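Local coordinates for alpha-glucosidase (Pseudoalteromonas sp. K8, PDB 5HQA), which hydrolyses alpha-glucosides as a chloride-activated member of glycoside hydrolase family 97 and binds acarbose in a pocket beside a calcium ion, at residues Leu189-Met195 with Asn225-Arg229. Residue numbers count along the deposited sequence, not the author numbering.
Sequences LVDYAAM and NTPWR
In the N-terminal domain, probably a galactose-mutarotase-like beta-sandwich, residues 189-194 loop from strand 181-187 of one sheet to strand 195-199 of the other, which Met195 begins. Mostly extended, the loop turns at left-handed Asp191 (phi/psi 51/48) and passes beside 225-229, on strand 224-234 of the first sheet. CA atoms approach to 5.2 Å at Leu189-Pro227, 7.1 Å at Tyr192-Thr226 and 8.8 Å at Met195-Arg229. Tyr192 (chi1 t, chi2 86°) lays one ring face against Pro227, whose CD lies 3.6 Å from the ring centroid, a CH-pi contact suiting C-H bonds polarised by nitrogen. Leu189 (t, p) fits its apolar branched tip there too, CD1 to Pro227 CG 3.6 Å. Thr226, chi1 p, donates a hydrogen bond from OG1 to Pro227 O (2.9 Å). Arg229 (m, p, t) curls, NH2 3.6 Å from Tyr192 CE2; Met195 (t, t, p) places polarisable SD over the guanidinium, 4.0 Å from Arg229 CG. Water 1 donates to Val190 O (3.2 Å) and Asn225 O (2.6 Å); water 2 donates to Ala193 O (2.7 Å) and accepts from Arg229 NH2 (2.8 Å). Apolar packing and waters thus join the sheets, while Glu128, hydrogen-bonded to Tyr192 OH, and Glu186 satisfy the buried guanidinium through salt bridges.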
ATOM      1  N   LEU A 189      -2.774 -10.671  -6.943  1.00 11.73           N
ATOM      2  CA  LEU A 189      -1.508 -11.313  -7.306  1.00 11.64           C
ATOM      3  C   LEU A 189      -1.345 -12.556  -6.439  1.00 11.97           C
ATOM      4  O   LEU A 189      -0.899 -12.474  -5.291  1.00 11.47           O
ATOM      5  CB  LEU A 189      -0.346 -10.342  -7.138  1.00 10.12           C
ATOM      6  CG  LEU A 189       1.061 -10.895  -7.356  1.00 10.26           C
ATOM      7  CD1 LEU A 189       1.217 -11.540  -8.738  1.00 10.66           C
ATOM      8  CD2 LEU A 189       2.080  -9.768  -7.166  1.00  9.79           C
ATOM      9  N   VAL A 190      -1.736 -13.707  -6.991  1.00 11.23           N
ATOM     10  CA  VAL A 190      -1.798 -14.982  -6.283  1.00 12.18           C
ATOM     11  C   VAL A 190      -1.111 -16.040  -7.135  1.00 14.58           C
ATOM     12  O   VAL A 190      -1.463 -16.209  -8.308  1.00 15.03           O
ATOM     13  CB  VAL A 190      -3.252 -15.410  -6.004  1.00 13.70           C
ATOM     14  CG1 VAL A 190      -3.282 -16.771  -5.309  1.00 14.57           C
ATOM     15  CG2 VAL A 190      -3.968 -14.359  -5.173  1.00 14.52           C
ATOM     16  N   ASP A 191      -0.148 -16.754  -6.548  1.00 12.94           N
ATOM     17  CA  ASP A 191       0.560 -17.850  -7.224  1.00 13.18           C
ATOM     18  C   ASP A 191       1.091 -17.425  -8.595  1.00 13.93           C
ATOM     19  O   ASP A 191       0.926 -18.120  -9.600  1.00 13.86           O
ATOM     20  CB  ASP A 191      -0.332 -19.088  -7.359  1.00 12.98           C
ATOM     21  CG  ASP A 191       0.439 -20.301  -7.856  1.00 19.68           C
ATOM     22  OD1 ASP A 191       1.627 -20.425  -7.479  1.00 17.56           O
ATOM     23  OD2 ASP A 191      -0.120 -21.109  -8.638  1.00 17.80           O
ATOM     24  N   TYR A 192       1.747 -16.271  -8.629  1.00 12.70           N
ATOM     25  CA  TYR A 192       2.234 -15.713  -9.878  1.00 12.38           C
ATOM     26  C   TYR A 192       3.336 -14.728  -9.528  1.00 12.44           C
ATOM     27  O   TYR A 192       3.495 -14.339  -8.368  1.00 11.48           O
ATOM     28  CB  TYR A 192       1.094 -15.040 -10.643  1.00 10.91           C
ATOM     29  CG  TYR A 192       1.250 -14.920 -12.150  1.00 12.16           C
ATOM     30  CD1 TYR A 192       0.857 -15.961 -12.998  1.00 11.97           C
ATOM     31  CD2 TYR A 192       1.730 -13.740 -12.730  1.00 12.44           C
ATOM     32  CE1 TYR A 192       0.967 -15.838 -14.381  1.00 11.61           C
ATOM     33  CE2 TYR A 192       1.838 -13.607 -14.115  1.00 12.21           C
ATOM     34  CZ  TYR A 192       1.457 -14.662 -14.929  1.00 11.57           C
ATOM     35  OH  TYR A 192       1.558 -14.529 -16.293  1.00 12.34           O
ATOM     36  N   ALA A 193       4.112 -14.349 -10.536  1.00 11.09           N
ATOM     37  CA  ALA A 193       5.202 -13.397 -10.357  1.00 12.09           C
ATOM     38  C   ALA A 193       4.685 -11.974 -10.535  1.00 12.74           C
ATOM     39  O   ALA A 193       3.846 -11.715 -11.401  1.00 11.97           O
ATOM     40  CB  ALA A 193       6.323 -13.674 -11.363  1.00 10.72           C
ATOM     41  N   ALA A 194       5.199 -11.047  -9.723  1.00 10.61           N
ATOM     42  CA  ALA A 194       4.787  -9.655  -9.863  1.00  9.82           C
ATOM     43  C   ALA A 194       5.196  -9.106 -11.223  1.00 12.71           C
ATOM     44  O   ALA A 194       6.219  -9.491 -11.795  1.00 12.51           O
ATOM     45  CB  ALA A 194       5.397  -8.778  -8.766  1.00  8.87           C
ATOM     46  N   MET A 195       4.387  -8.181 -11.729  1.00 10.13           N
ATOM     47  CA  MET A 195       4.660  -7.493 -12.981  1.00  9.69           C
ATOM     48  C   MET A 195       5.426  -6.201 -12.704  1.00 14.30           C
ATOM     49  O   MET A 195       4.988  -5.361 -11.913  1.00 13.69           O
ATOM     50  CB  MET A 195       3.353  -7.194 -13.711  1.00 11.31           C
ATOM     51  CG  MET A 195       3.521  -6.449 -15.020  1.00 14.19           C
ATOM     52  SD  MET A 195       1.903  -6.160 -15.795  1.00 16.94           S
ATOM     53  CE  MET A 195       1.166  -4.940 -14.688  1.00 16.10           C
ATOM     54  N   ASN A 225      -4.823 -19.064 -14.651  1.00 13.59           N
ATOM     55  CA  ASN A 225      -5.173 -17.680 -14.928  1.00 16.11           C
ATOM     56  C   ASN A 225      -4.013 -16.795 -14.499  1.00 19.00           C
ATOM     57  O   ASN A 225      -3.164 -17.210 -13.707  1.00 23.01           O
ATOM     58  CB  ASN A 225      -6.448 -17.256 -14.181  1.00 17.35           C
ATOM     59  CG  ASN A 225      -7.626 -18.157 -14.483  1.00 19.58           C
ATOM     60  OD1 ASN A 225      -7.713 -18.749 -15.558  1.00 21.26           O
ATOM     61  ND2 ASN A 225      -8.543 -18.268 -13.533  1.00 19.59           N
ATOM     62  N   THR A 226      -3.962 -15.580 -15.033  1.00 15.09           N
ATOM     63  CA  THR A 226      -3.060 -14.562 -14.510  1.00 11.50           C
ATOM     64  C   THR A 226      -3.780 -13.716 -13.478  1.00 12.01           C
ATOM     65  O   THR A 226      -5.012 -13.728 -13.385  1.00 13.15           O
ATOM     66  CB  THR A 226      -2.555 -13.666 -15.638  1.00 12.51           C
ATOM     67  OG1 THR A 226      -3.646 -12.892 -16.147  1.00 13.08           O
ATOM     68  CG2 THR A 226      -1.912 -14.485 -16.761  1.00 11.13           C
ATOM     69  N   PRO A 227      -3.042 -12.935 -12.690  1.00 11.58           N
ATOM     70  CA  PRO A 227      -3.676 -11.838 -11.954  1.00 10.44           C
ATOM     71  C   PRO A 227      -4.291 -10.850 -12.933  1.00 12.19           C
ATOM     72  O   PRO A 227      -4.041 -10.888 -14.139  1.00 10.82           O
ATOM     73  CB  PRO A 227      -2.518 -11.205 -11.166  1.00 11.74           C
ATOM     74  CG  PRO A 227      -1.429 -12.271 -11.141  1.00 13.17           C
ATOM     75  CD  PRO A 227      -1.589 -13.010 -12.443  1.00 13.04           C
ATOM     76  N   TRP A 228      -5.104  -9.944 -12.403  1.00 10.82           N
ATOM     77  CA  TRP A 228      -5.646  -8.872 -13.224  1.00 11.17           C
ATOM     78  C   TRP A 228      -4.571  -7.830 -13.513  1.00 13.51           C
ATOM     79  O   TRP A 228      -3.770  -7.494 -12.643  1.00 13.93           O
ATOM     80  CB  TRP A 228      -6.826  -8.212 -12.508  1.00 10.49           C
ATOM     81  CG  TRP A 228      -7.981  -9.136 -12.327  1.00 11.07           C
ATOM     82  CD1 TRP A 228      -8.208  -9.979 -11.276  1.00 11.36           C
ATOM     83  CD2 TRP A 228      -9.072  -9.323 -13.239  1.00 11.89           C
ATOM     84  NE1 TRP A 228      -9.378 -10.684 -11.481  1.00 12.96           N
ATOM     85  CE2 TRP A 228      -9.927 -10.298 -12.675  1.00 14.36           C
ATOM     86  CE3 TRP A 228      -9.408  -8.760 -14.476  1.00 11.75           C
ATOM     87  CZ2 TRP A 228     -11.105 -10.718 -13.306  1.00 15.57           C
ATOM     88  CZ3 TRP A 228     -10.580  -9.182 -15.109  1.00 13.01           C
ATOM     89  CH2 TRP A 228     -11.408 -10.152 -14.524  1.00 16.03           C
ATOM     90  N   ARG A 229      -4.544  -7.333 -14.743  1.00 10.63           N
ATOM     91  CA  ARG A 229      -3.773  -6.146 -15.103  1.00  9.89           C
ATOM     92  C   ARG A 229      -4.741  -4.972 -15.094  1.00 12.31           C
ATOM     93  O   ARG A 229      -5.829  -5.078 -15.671  1.00 11.25           O
ATOM     94  CB  ARG A 229      -3.139  -6.300 -16.486  1.00  9.85           C
ATOM     95  CG  ARG A 229      -1.927  -7.222 -16.545  1.00 12.79           C
ATOM     96  CD  ARG A 229      -2.285  -8.709 -16.409  1.00 13.30           C
ATOM     97  NE  ARG A 229      -1.073  -9.512 -16.227  1.00 12.10           N
ATOM     98  CZ  ARG A 229      -0.426  -9.622 -15.067  1.00 14.48           C
ATOM     99  NH1 ARG A 229      -0.883  -8.999 -13.977  1.00 12.28           N
ATOM    100  NH2 ARG A 229       0.680 -10.358 -14.994  1.00 11.68           N
TER
HETATM  101  O   HOH W   1      -1.995 -16.935 -11.352  1.00 18.94           O
HETATM  102  O   HOH W   2       1.791 -10.386 -12.449  1.00 13.63           O